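Local coordinates for esterase Rv0045c (Mycobacterium tuberculosis, PDB 6WYN), which hydrolyses carboxylic esters, favouring short, straight-chain alkyl esters, and probably takes part in ester or lipid metabolism, though its physiological substrate is unknown, at residues A[153-158]-A[183-188]; A[160-165]-A[173-178]; A[179-184]-A[290-295]. All coordinates share one frame; numbering follows the deposited sequence.

Contact 1. Residues A[153-158]-A[183-188]; sequences GMSLGG and SALQRH
Leu185 reaches from the first turn of helix 182-200 to the turn carrying Ser155, and its two methyl groups make the whole contact by van der Waals packing. CD1 stops 4.0 Å from Ser155 OG, beside the hydroxyl. CD2 rests against the start of helix 156-167, 3.8 Å from Leu156 CA and 3.9 Å from Leu156 N, while the Leu156 side chain is met only loosely at CB. Leu185 swings CG anti to the backbone N (chi1 -167°), which carries the branched end out from its helix so that one methyl falls on each neighbour. A branched aliphatic residue suits this place, since it can touch the serine without competing for its hydroxyl.

No hydrogen bond crosses the contact; Ser155 and Gly153 bond elsewhere in the fold. Ser155 OG is paired with His310 NE2, consistent with the nucleophile-histidine link of a Ser-His-Asp triad. On the adjacent strand 174-178, Val176 and Val178 bond to the backbone of Gly153.

Backbone geometry shows that the turn is a nucleophile elbow, the GxSxG motif of alpha/beta hydrolases. Ser155 has the strained conformation of such elbows, with phi 46° and psi -121°, between strand 150-154 and helix 156-167. The chain folds back so sharply that Gly157 O comes close against Gly153 CA, where a residue without a side chain fits.

Chemically, the probable nucleophile has an aliphatic neighbour on this flank and a polar one in His310. CD2 of Leu185 packs beside the backbone N of Leu156, whose N-H is directed elsewhere; in this family the residue after the nucleophile usually contributes to the oxyanion hole. With His188, a residue involved in substrate selectivity, following on the same helix, the contact probably helps shape an apolar surrounding suited to alkyl esters.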
ATOM      1  N   GLY A 153      -4.649   4.842  -0.260  1.00 11.25           N
ATOM      2  CA  GLY A 153      -3.678   4.150  -1.099  1.00 10.51           C
ATOM      3  C   GLY A 153      -2.327   4.787  -1.006  1.00 10.90           C
ATOM      4  O   GLY A 153      -2.221   6.031  -1.230  1.00 10.29           O
ATOM      5  N   MET A 154      -1.300   3.980  -0.821  1.00 11.84           N
ATOM      6  CA  MET A 154       0.091   4.497  -0.831  1.00 13.80           C
ATOM      7  C   MET A 154       0.776   4.172  -2.175  1.00 15.30           C
ATOM      8  O   MET A 154       0.721   3.008  -2.648  1.00 11.98           O
ATOM      9  CB  MET A 154       0.878   3.890   0.328  1.00 14.28           C
ATOM     10  CG  MET A 154       2.261   4.445   0.437  1.00 16.08           C
ATOM     11  SD  MET A 154       3.406   3.150  -0.035  1.00 18.45           S
ATOM     12  CE  MET A 154       4.987   3.986   0.078  1.00 19.85           C
ATOM     13  N   SER A 155       1.474   5.141  -2.758  1.00 15.44           N
ATOM     14  CA  SER A 155       2.271   4.940  -4.017  1.00 17.05           C
ATOM     15  C   SER A 155       1.464   4.155  -5.103  1.00 15.18           C
ATOM     16  O   SER A 155       0.441   4.651  -5.543  1.00 16.28           O
ATOM     17  CB  SER A 155       3.617   4.356  -3.712  1.00 17.52           C
ATOM     18  OG  SER A 155       4.539   4.726  -4.745  1.00 21.63           O
ATOM     19  N   LEU A 156       1.896   3.003  -5.590  1.00 15.03           N
ATOM     20  CA  LEU A 156       1.110   2.223  -6.591  1.00 15.68           C
ATOM     21  C   LEU A 156      -0.352   2.052  -6.150  1.00 13.70           C
ATOM     22  O   LEU A 156      -1.260   2.190  -6.967  1.00 13.97           O
ATOM     23  CB  LEU A 156       1.790   0.864  -6.730  1.00 17.38           C
ATOM     24  CG  LEU A 156       1.179  -0.109  -7.738  1.00 18.79           C
ATOM     25  CD1 LEU A 156       1.106   0.502  -9.151  1.00 19.57           C
ATOM     26  CD2 LEU A 156       2.019  -1.380  -7.758  1.00 18.53           C
ATOM     27  N   GLY A 157      -0.569   1.771  -4.867  1.00 11.53           N
ATOM     28  CA  GLY A 157      -1.900   1.700  -4.267  1.00 12.18           C
ATOM     29  C   GLY A 157      -2.715   2.947  -4.434  1.00 12.34           C
ATOM     30  O   GLY A 157      -3.932   2.823  -4.645  1.00 13.03           O
ATOM     31  N   GLY A 158      -2.116   4.137  -4.249  1.00 13.58           N
ATOM     32  CA  GLY A 158      -2.835   5.413  -4.428  1.00 12.45           C
ATOM     33  C   GLY A 158      -3.305   5.630  -5.871  1.00 12.49           C
ATOM     34  O   GLY A 158      -4.450   6.118  -6.064  1.00 13.45           O
ATOM     35  N   SER A 183       2.120  12.012 -11.719  1.00 15.28           N
ATOM     36  CA  SER A 183       3.435  12.529 -12.189  1.00 16.61           C
ATOM     37  C   SER A 183       4.575  11.944 -11.349  1.00 15.98           C
ATOM     38  O   SER A 183       5.632  11.598 -11.907  1.00 16.29           O
ATOM     39  CB  SER A 183       3.451  14.041 -12.204  1.00 15.93           C
ATOM     40  OG  SER A 183       2.393  14.527 -13.017  1.00 16.18           O
ATOM     41  N   ALA A 184       4.403  11.856 -10.027  1.00 15.41           N
ATOM     42  CA  ALA A 184       5.494  11.430  -9.127  1.00 15.49           C
ATOM     43  C   ALA A 184       5.850   9.969  -9.400  1.00 15.01           C
ATOM     44  O   ALA A 184       7.049   9.616  -9.469  1.00 15.68           O
ATOM     45  CB  ALA A 184       5.070  11.658  -7.691  1.00 15.92           C
ATOM     46  N   LEU A 185       4.864   9.100  -9.533  1.00 16.60           N
ATOM     47  CA  LEU A 185       5.195   7.675  -9.794  1.00 17.18           C
ATOM     48  C   LEU A 185       5.755   7.538 -11.222  1.00 15.47           C
ATOM     49  O   LEU A 185       6.646   6.749 -11.403  1.00 15.06           O
ATOM     50  CB  LEU A 185       3.961   6.781  -9.583  1.00 19.11           C
ATOM     51  CG  LEU A 185       4.273   5.278  -9.521  1.00 21.63           C
ATOM     52  CD1 LEU A 185       5.483   4.976  -8.674  1.00 25.45           C
ATOM     53  CD2 LEU A 185       3.086   4.494  -8.963  1.00 24.78           C
ATOM     54  N   GLN A 186       5.244   8.270 -12.197  1.00 17.27           N
ATOM     55  CA  GLN A 186       5.823   8.270 -13.575  1.00 20.12           C
ATOM     56  C   GLN A 186       7.324   8.583 -13.493  1.00 19.69           C
ATOM     57  O   GLN A 186       8.134   7.869 -14.096  1.00 18.06           O
ATOM     58  CB  GLN A 186       5.096   9.285 -14.453  1.00 23.92           C
ATOM     59  CG  GLN A 186       5.473   9.209 -15.932  1.00 30.80           C
ATOM     60  CD  GLN A 186       4.487   9.994 -16.766  1.00 33.67           C
ATOM     61  OE1 GLN A 186       4.119  11.123 -16.451  1.00 39.85           O
ATOM     62  NE2 GLN A 186       4.029   9.390 -17.837  1.00 38.60           N
ATOM     63  N   ARG A 187       7.717   9.620 -12.756  1.00 19.75           N
ATOM     64  CA  ARG A 187       9.163   9.979 -12.641  1.00 21.36           C
ATOM     65  C   ARG A 187       9.911   8.786 -12.009  1.00 21.83           C
ATOM     66  O   ARG A 187      11.011   8.412 -12.510  1.00 22.53           O
ATOM     67  CB  ARG A 187       9.251  11.332 -11.896  1.00 24.59           C
ATOM     68  CG  ARG A 187      10.615  11.755 -11.350  1.00 28.59           C
ATOM     69  CD  ARG A 187      10.584  12.991 -10.408  1.00 27.49           C
ATOM     70  NE  ARG A 187       9.534  13.881 -10.856  1.00 27.24           N
ATOM     71  CZ  ARG A 187       8.446  14.244 -10.170  1.00 23.84           C
ATOM     72  NH1 ARG A 187       8.268  13.920  -8.899  1.00 24.79           N
ATOM     73  NH2 ARG A 187       7.551  14.997 -10.775  1.00 24.59           N
ATOM     74  N   HIS A 188       9.396   8.159 -10.947  1.00 20.86           N
ATOM     75  CA  HIS A 188      10.060   6.965 -10.330  1.00 22.84           C
ATOM     76  C   HIS A 188      10.191   5.794 -11.326  1.00 23.03           C
ATOM     77  O   HIS A 188      11.255   5.151 -11.366  1.00 24.58           O
ATOM     78  CB  HIS A 188       9.309   6.500  -9.078  1.00 25.21           C
ATOM     79  CG  HIS A 188       9.929   5.336  -8.378  1.00 26.38           C
ATOM     80  ND1 HIS A 188      11.047   5.464  -7.567  1.00 32.22           N
ATOM     81  CD2 HIS A 188       9.589   4.031  -8.346  1.00 29.88           C
ATOM     82  CE1 HIS A 188      11.384   4.286  -7.075  1.00 32.16           C
ATOM     83  NE2 HIS A 188      10.501   3.388  -7.534  1.00 33.82           N
TER

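Contact 2. Residues A[160-165]-A[173-178]; sequences TAIRLA and GELVLV
Leu175 points from strand 174-178 into helix 160-165 and spreads its two methyls over successive helical turns, CD2 on Ala161 and CD1 on Ala165. The two elements are the last members of a beta-alpha-beta crossover, strand 150-154, helix 156-167 and strand 174-178, in the central sheet of the alpha/beta hydrolase fold. The helix runs back nearly antiparallel to the strand, at 162°, with the short axes 9.2 Å apart.

The alanines have short side chains that face the sheet and let a leucine come close to the helix backbone. Ala165 CB is 3.8 Å from Leu175 CD1, an ordinary contact. Val151 of the adjacent strand also packs on Ala161, while Leu269 touches both Ala165 and Leu175.

A second pair lies alongside, where Ile162 and Leu177 meet with their side chains at about a right angle. Ile162 leaves the helix flank, and CG1, anti to the carbonyl carbon (chi1 -73°), leads CD1 in to 4.1 Å from Leu177 CD1. Leu177 CD2 lies at the same distance from Ile162 CG1, so both leucine methyls bear on the isoleucine's longer branch. Val176, between the two leucines in sequence, points away from this helix, as alternation along a strand requires.

The tightest touch is Ala161 CB to Leu175 CD2, 3.5 Å, and that methyl lies almost equally close, 3.6 Å, to Ala161 O.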
ATOM      1  N   THR A 160      -3.827   3.169  -7.996  1.00 13.77           N
ATOM      2  CA  THR A 160      -4.877   2.119  -8.134  1.00 14.61           C
ATOM      3  C   THR A 160      -6.200   2.706  -7.649  1.00 14.26           C
ATOM      4  O   THR A 160      -7.209   2.552  -8.330  1.00 14.10           O
ATOM      5  CB  THR A 160      -4.468   0.811  -7.449  1.00 14.16           C
ATOM      6  OG1 THR A 160      -3.237   0.441  -8.063  1.00 14.65           O
ATOM      7  CG2 THR A 160      -5.487  -0.288  -7.628  1.00 14.29           C
ATOM      8  N   ALA A 161      -6.173   3.432  -6.533  1.00 15.27           N
ATOM      9  CA  ALA A 161      -7.372   4.044  -5.946  1.00 14.58           C
ATOM     10  C   ALA A 161      -7.957   5.071  -6.903  1.00 15.53           C
ATOM     11  O   ALA A 161      -9.180   5.141  -7.000  1.00 15.52           O
ATOM     12  CB  ALA A 161      -7.077   4.673  -4.617  1.00 15.38           C
ATOM     13  N   ILE A 162      -7.124   5.874  -7.535  1.00 15.16           N
ATOM     14  CA  ILE A 162      -7.620   6.871  -8.503  1.00 17.17           C
ATOM     15  C   ILE A 162      -8.402   6.128  -9.595  1.00 18.39           C
ATOM     16  O   ILE A 162      -9.514   6.535  -9.871  1.00 17.31           O
ATOM     17  CB  ILE A 162      -6.468   7.703  -9.086  1.00 17.19           C
ATOM     18  CG1 ILE A 162      -5.944   8.689  -8.047  1.00 18.49           C
ATOM     19  CG2 ILE A 162      -6.955   8.413 -10.352  1.00 17.69           C
ATOM     20  CD1 ILE A 162      -4.633   9.324  -8.411  1.00 19.90           C
ATOM     21  N   ARG A 163      -7.819   5.091 -10.184  1.00 21.79           N
ATOM     22  CA  ARG A 163      -8.470   4.345 -11.285  1.00 23.71           C
ATOM     23  C   ARG A 163      -9.780   3.726 -10.781  1.00 26.05           C
ATOM     24  O   ARG A 163     -10.843   3.931 -11.433  1.00 24.33           O
ATOM     25  CB  ARG A 163      -7.518   3.337 -11.907  1.00 28.75           C
ATOM     26  CG  ARG A 163      -8.112   2.717 -13.170  1.00 43.49           C
ATOM     27  CD  ARG A 163      -8.876   3.667 -14.109  1.00 46.72           C
ATOM     28  NE  ARG A 163      -9.543   2.953 -15.185  1.00 58.36           N
ATOM     29  CZ  ARG A 163     -10.322   3.501 -16.122  1.00 64.72           C
ATOM     30  NH1 ARG A 163     -10.878   2.729 -17.046  1.00 65.26           N
ATOM     31  NH2 ARG A 163     -10.546   4.805 -16.144  1.00 59.99           N
ATOM     32  N   LEU A 164      -9.785   3.135  -9.585  1.00 24.75           N
ATOM     33  CA  LEU A 164     -11.046   2.624  -8.993  1.00 24.31           C
ATOM     34  C   LEU A 164     -12.086   3.740  -8.894  1.00 27.76           C
ATOM     35  O   LEU A 164     -13.273   3.496  -9.225  1.00 28.87           O
ATOM     36  CB  LEU A 164     -10.786   2.029  -7.613  1.00 25.85           C
ATOM     37  CG  LEU A 164     -10.083   0.679  -7.618  1.00 28.37           C
ATOM     38  CD1 LEU A 164      -9.585   0.331  -6.215  1.00 29.24           C
ATOM     39  CD2 LEU A 164     -11.038  -0.416  -8.128  1.00 32.47           C
ATOM     40  N   ALA A 165     -11.721   4.906  -8.367  1.00 25.31           N
ATOM     41  CA  ALA A 165     -12.684   6.018  -8.151  1.00 25.62           C
ATOM     42  C   ALA A 165     -13.332   6.410  -9.486  1.00 26.18           C
ATOM     43  O   ALA A 165     -14.482   6.867  -9.486  1.00 29.26           O
ATOM     44  CB  ALA A 165     -11.984   7.209  -7.543  1.00 24.42           C
ATOM     45  N   GLY A 173     -16.208   7.154  -2.013  1.00 30.58           N
ATOM     46  CA  GLY A 173     -16.691   8.489  -1.620  1.00 30.86           C
ATOM     47  C   GLY A 173     -15.534   9.471  -1.511  1.00 27.74           C
ATOM     48  O   GLY A 173     -15.743  10.661  -1.823  1.00 29.83           O
ATOM     49  N   GLU A 174     -14.342   8.993  -1.109  1.00 25.79           N
ATOM     50  CA  GLU A 174     -13.232   9.861  -0.641  1.00 24.76           C
ATOM     51  C   GLU A 174     -11.898   9.124  -0.824  1.00 20.68           C
ATOM     52  O   GLU A 174     -11.866   7.919  -0.531  1.00 18.95           O
ATOM     53  CB  GLU A 174     -13.633  10.172   0.797  1.00 29.52           C
ATOM     54  CG  GLU A 174     -12.741  11.112   1.507  1.00 36.00           C
ATOM     55  CD  GLU A 174     -13.220  12.551   1.514  1.00 36.86           C
ATOM     56  OE1 GLU A 174     -14.458  12.806   1.456  1.00 39.85           O
ATOM     57  OE2 GLU A 174     -12.336  13.402   1.602  1.00 35.17           O
ATOM     58  N   LEU A 175     -10.880   9.790  -1.373  1.00 17.57           N
ATOM     59  CA  LEU A 175      -9.531   9.214  -1.585  1.00 17.77           C
ATOM     60  C   LEU A 175      -8.538   9.874  -0.630  1.00 18.85           C
ATOM     61  O   LEU A 175      -8.504  11.125  -0.527  1.00 18.83           O
ATOM     62  CB  LEU A 175      -9.037   9.442  -3.006  1.00 20.29           C
ATOM     63  CG  LEU A 175      -9.771   8.682  -4.101  1.00 23.52           C
ATOM     64  CD1 LEU A 175      -9.532   9.304  -5.465  1.00 24.12           C
ATOM     65  CD2 LEU A 175      -9.340   7.235  -4.111  1.00 27.46           C
ATOM     66  N   VAL A 176      -7.670   9.064  -0.047  1.00 16.82           N
ATOM     67  CA  VAL A 176      -6.457   9.553   0.645  1.00 15.41           C
ATOM     68  C   VAL A 176      -5.280   8.919  -0.075  1.00 14.29           C
ATOM     69  O   VAL A 176      -5.179   7.673  -0.072  1.00 14.87           O
ATOM     70  CB  VAL A 176      -6.480   9.238   2.145  1.00 16.12           C
ATOM     71  CG1 VAL A 176      -5.235   9.766   2.806  1.00 15.57           C
ATOM     72  CG2 VAL A 176      -7.738   9.776   2.834  1.00 17.17           C
ATOM     73  N   LEU A 177      -4.449   9.758  -0.693  1.00 13.07           N
ATOM     74  CA  LEU A 177      -3.223   9.367  -1.411  1.00 13.23           C
ATOM     75  C   LEU A 177      -2.061   9.498  -0.443  1.00 12.29           C
ATOM     76  O   LEU A 177      -1.835  10.650   0.093  1.00 12.98           O
ATOM     77  CB  LEU A 177      -3.007  10.276  -2.626  1.00 14.50           C
ATOM     78  CG  LEU A 177      -4.056  10.208  -3.729  1.00 17.19           C
ATOM     79  CD1 LEU A 177      -3.652  11.123  -4.863  1.00 19.06           C
ATOM     80  CD2 LEU A 177      -4.221   8.793  -4.280  1.00 18.33           C
ATOM     81  N   VAL A 178      -1.273   8.443  -0.271  1.00 11.44           N
ATOM     82  CA  VAL A 178      -0.063   8.550   0.587  1.00 11.98           C
ATOM     83  C   VAL A 178       1.165   8.663  -0.300  1.00 12.09           C
ATOM     84  O   VAL A 178       1.558   7.670  -0.942  1.00 12.00           O
ATOM     85  CB  VAL A 178      -0.004   7.424   1.619  1.00 12.07           C
ATOM     86  CG1 VAL A 178       1.202   7.511   2.522  1.00 12.59           C
ATOM     87  CG2 VAL A 178      -1.270   7.430   2.447  1.00 12.52           C
TER

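Contact 3. Residues A[179-184]-A[290-295]; sequences DVTPSA and AELHRR
Ser183 and Glu291 are brought together by complementary torsions: the serine places OG beside its backbone N and anti to its carbonyl carbon (chi1 -57°), and the glutamate, its chain extended from its helix, delivers a carboxylate to it. Thr181 sets OG1 between its backbone N and carbonyl carbon (chi1 78°), which turns the hydroxyl to the helix start and sends CG2 to Leu292.

The direct link is short, with Ser183 OG donating to Glu291 OE2 over 2.6 Å. The hydroxyl approaches from above the carboxylate plane, 38° out of it. OE2 takes a second bond from a water 3.0 Å away, and that water accepts from Thr181 OG1 at 2.7 Å. Two donors grip OE2, the serine hydroxyl and the water, and the water ties Thr181 to the same oxygen. A glutamate has the length to span this gap between helices, and its charge is probably favoured by the nearby N-terminus of helix 182-200.

Thr181 is the N-cap of that helix. Its OG1 accepts from Ala184 N at 3.2 Å while donating to the water, a double role that suits a hydroxyl. The methyl of the same residue covers the apolar side, with CG2 4.2 Å from Leu292 CD2. Threonine is therefore apt here, one branch capping and the other packing.

Asp179, two residues before the cap, is the probable acid of the triad, bonded to His310 ND1 through OD2 and to Gly278 N through OD1. The contact thus joins the start of helix 182-200, just past Asp179, to helix 286-295. Trp263 of helix 260-268 packs on Pro182 and Glu291, Asp288 of helix 286-295 touches Thr181 and Ser183, and Phe299 of strand 299-305 lies against Leu292.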
ATOM      1  N   ASP A 179       1.794   9.858  -0.243  1.00 11.66           N
ATOM      2  CA  ASP A 179       3.070  10.219  -0.888  1.00 11.28           C
ATOM      3  C   ASP A 179       3.104   9.815  -2.366  1.00 10.33           C
ATOM      4  O   ASP A 179       4.134   9.329  -2.806  1.00 10.94           O
ATOM      5  CB  ASP A 179       4.246   9.634  -0.103  1.00 12.44           C
ATOM      6  CG  ASP A 179       5.504  10.500  -0.167  1.00 14.35           C
ATOM      7  OD1 ASP A 179       5.390  11.688   0.130  1.00 13.78           O
ATOM      8  OD2 ASP A 179       6.599   9.979  -0.555  1.00 15.55           O
ATOM      9  N   VAL A 180       2.077  10.124  -3.130  1.00 10.71           N
ATOM     10  CA  VAL A 180       2.112   9.887  -4.590  1.00 11.61           C
ATOM     11  C   VAL A 180       1.157  10.822  -5.336  1.00 12.21           C
ATOM     12  O   VAL A 180       0.116  11.189  -4.808  1.00 11.32           O
ATOM     13  CB  VAL A 180       1.778   8.405  -4.874  1.00 11.39           C
ATOM     14  CG1 VAL A 180       0.296   8.144  -4.638  1.00 11.05           C
ATOM     15  CG2 VAL A 180       2.211   7.995  -6.275  1.00 12.13           C
ATOM     16  N   THR A 181       1.505  11.106  -6.590  1.00 12.29           N
ATOM     17  CA  THR A 181       0.588  11.637  -7.637  1.00 13.90           C
ATOM     18  C   THR A 181       0.908  10.864  -8.925  1.00 12.86           C
ATOM     19  O   THR A 181       1.955  10.234  -9.018  1.00 12.88           O
ATOM     20  CB  THR A 181       0.766  13.152  -7.846  1.00 14.96           C
ATOM     21  OG1 THR A 181       1.949  13.306  -8.638  1.00 15.02           O
ATOM     22  CG2 THR A 181       0.915  13.941  -6.558  1.00 15.30           C
ATOM     23  N   PRO A 182       0.078  10.936  -9.984  1.00 13.50           N
ATOM     24  CA  PRO A 182       0.434  10.292 -11.252  1.00 13.99           C
ATOM     25  C   PRO A 182       1.827  10.701 -11.730  1.00 15.18           C
ATOM     26  O   PRO A 182       2.653   9.836 -12.024  1.00 15.54           O
ATOM     27  CB  PRO A 182      -0.656  10.782 -12.175  1.00 13.16           C
ATOM     28  CG  PRO A 182      -1.827  10.905 -11.241  1.00 13.73           C
ATOM     29  CD  PRO A 182      -1.242  11.589 -10.022  1.00 13.93           C
ATOM     30  N   SER A 183       2.120  12.012 -11.719  1.00 15.28           N
ATOM     31  CA  SER A 183       3.435  12.529 -12.189  1.00 16.61           C
ATOM     32  C   SER A 183       4.575  11.944 -11.349  1.00 15.98           C
ATOM     33  O   SER A 183       5.632  11.598 -11.907  1.00 16.29           O
ATOM     34  CB  SER A 183       3.451  14.041 -12.204  1.00 15.93           C
ATOM     35  OG  SER A 183       2.393  14.527 -13.017  1.00 16.18           O
ATOM     36  N   ALA A 184       4.403  11.856 -10.027  1.00 15.41           N
ATOM     37  CA  ALA A 184       5.494  11.430  -9.127  1.00 15.49           C
ATOM     38  C   ALA A 184       5.850   9.969  -9.400  1.00 15.01           C
ATOM     39  O   ALA A 184       7.049   9.616  -9.469  1.00 15.68           O
ATOM     40  CB  ALA A 184       5.070  11.658  -7.691  1.00 15.92           C
ATOM     41  N   ALA A 290       0.759  21.019  -6.589  1.00 14.13           N
ATOM     42  CA  ALA A 290      -0.027  22.048  -7.299  1.00 12.91           C
ATOM     43  C   ALA A 290      -0.734  21.437  -8.512  1.00 12.43           C
ATOM     44  O   ALA A 290      -1.878  21.837  -8.809  1.00 12.86           O
ATOM     45  CB  ALA A 290       0.886  23.198  -7.704  1.00 12.85           C
ATOM     46  N   GLU A 291      -0.068  20.574  -9.256  1.00 13.24           N
ATOM     47  CA  GLU A 291      -0.684  19.924 -10.464  1.00 14.37           C
ATOM     48  C   GLU A 291      -1.906  19.122 -10.014  1.00 13.87           C
ATOM     49  O   GLU A 291      -3.000  19.218 -10.605  1.00 14.85           O
ATOM     50  CB  GLU A 291       0.383  19.083 -11.184  1.00 16.47           C
ATOM     51  CG  GLU A 291      -0.149  18.265 -12.362  1.00 16.74           C
ATOM     52  CD  GLU A 291       0.873  17.371 -13.015  1.00 17.58           C
ATOM     53  OE1 GLU A 291       0.775  17.197 -14.270  1.00 19.47           O
ATOM     54  OE2 GLU A 291       1.816  16.911 -12.307  1.00 16.68           O
ATOM     55  N   LEU A 292      -1.778  18.420  -8.904  1.00 13.69           N
ATOM     56  CA  LEU A 292      -2.908  17.621  -8.380  1.00 14.02           C
ATOM     57  C   LEU A 292      -4.051  18.553  -7.981  1.00 15.00           C
ATOM     58  O   LEU A 292      -5.233  18.259  -8.317  1.00 15.68           O
ATOM     59  CB  LEU A 292      -2.424  16.788  -7.202  1.00 14.67           C
ATOM     60  CG  LEU A 292      -3.485  15.942  -6.521  1.00 15.86           C
ATOM     61  CD1 LEU A 292      -4.135  14.998  -7.506  1.00 18.04           C
ATOM     62  CD2 LEU A 292      -2.868  15.177  -5.378  1.00 16.60           C
ATOM     63  N   HIS A 293      -3.744  19.688  -7.355  1.00 15.87           N
ATOM     64  CA  HIS A 293      -4.784  20.660  -6.952  1.00 16.01           C
ATOM     65  C   HIS A 293      -5.522  21.150  -8.201  1.00 17.18           C
ATOM     66  O   HIS A 293      -6.746  21.228  -8.170  1.00 16.45           O
ATOM     67  CB  HIS A 293      -4.215  21.853  -6.139  1.00 18.26           C
ATOM     68  CG  HIS A 293      -5.258  22.910  -6.018  1.00 18.90           C
ATOM     69  ND1 HIS A 293      -5.320  23.987  -6.897  1.00 20.71           N
ATOM     70  CD2 HIS A 293      -6.371  22.970  -5.257  1.00 19.22           C
ATOM     71  CE1 HIS A 293      -6.415  24.683  -6.651  1.00 19.02           C
ATOM     72  NE2 HIS A 293      -7.078  24.078  -5.638  1.00 22.16           N
ATOM     73  N   ARG A 294      -4.789  21.502  -9.249  1.00 19.01           N
ATOM     74  CA  ARG A 294      -5.388  22.130 -10.460  1.00 22.44           C
ATOM     75  C   ARG A 294      -6.289  21.123 -11.189  1.00 21.95           C
ATOM     76  O   ARG A 294      -7.377  21.526 -11.626  1.00 21.86           O
ATOM     77  CB  ARG A 294      -4.279  22.676 -11.362  1.00 26.08           C
ATOM     78  CG  ARG A 294      -3.651  23.963 -10.831  1.00 32.06           C
ATOM     79  CD  ARG A 294      -2.845  24.743 -11.877  1.00 33.45           C
ATOM     80  NE  ARG A 294      -1.861  23.833 -12.442  1.00 33.96           N
ATOM     81  CZ  ARG A 294      -0.642  23.629 -11.948  1.00 30.90           C
ATOM     82  NH1 ARG A 294      -0.237  24.346 -10.904  1.00 32.43           N
ATOM     83  NH2 ARG A 294       0.158  22.726 -12.509  1.00 21.77           N
ATOM     84  N   ARG A 295      -5.902  19.843 -11.243  1.00 22.27           N
ATOM     85  CA  ARG A 295      -6.679  18.836 -12.027  1.00 22.72           C
ATOM     86  C   ARG A 295      -7.856  18.265 -11.221  1.00 23.12           C
ATOM     87  O   ARG A 295      -8.923  18.053 -11.832  1.00 20.51           O
ATOM     88  CB  ARG A 295      -5.750  17.719 -12.511  1.00 24.53           C
ATOM     89  CG  ARG A 295      -4.545  18.216 -13.295  1.00 27.25           C
ATOM     90  CD  ARG A 295      -4.883  18.608 -14.719  1.00 31.01           C
ATOM     91  NE  ARG A 295      -3.892  18.094 -15.652  1.00 31.50           N
ATOM     92  CZ  ARG A 295      -4.065  17.026 -16.419  1.00 25.89           C
ATOM     93  NH1 ARG A 295      -5.201  16.354 -16.371  1.00 28.65           N
ATOM     94  NH2 ARG A 295      -3.103  16.636 -17.235  1.00 24.78           N
TER
HETATM   95  O   HOH W   1       1.294  15.702  -9.659  1.00 14.60           O

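The first segments of the three contacts follow the chain from Ser155 to Asp179. Contact 2 is nested inside the loop closed by contact 1, their centres 12 Å apart, and the two pack together where Gly158 O lies 3.2 Å from Leu177 CD2. Contact 3 begins where strand 174-178 ends and shares Ser183 and Ala184 with contact 1; Val180 bridges the two, its CB 3.6 Å from Ser155 CA. Contacts 2 and 3 meet where Leu177 CD1 lies 4.2 Å from Leu292 CD2. Contact 1 holds Ser155 and contact 3 holds Asp179, and His310 bonds to both. The Thr181-Glu291 end of contact 3 lies away from Ser155, about 10 Å separating the side chains of Thr181 and Ser155.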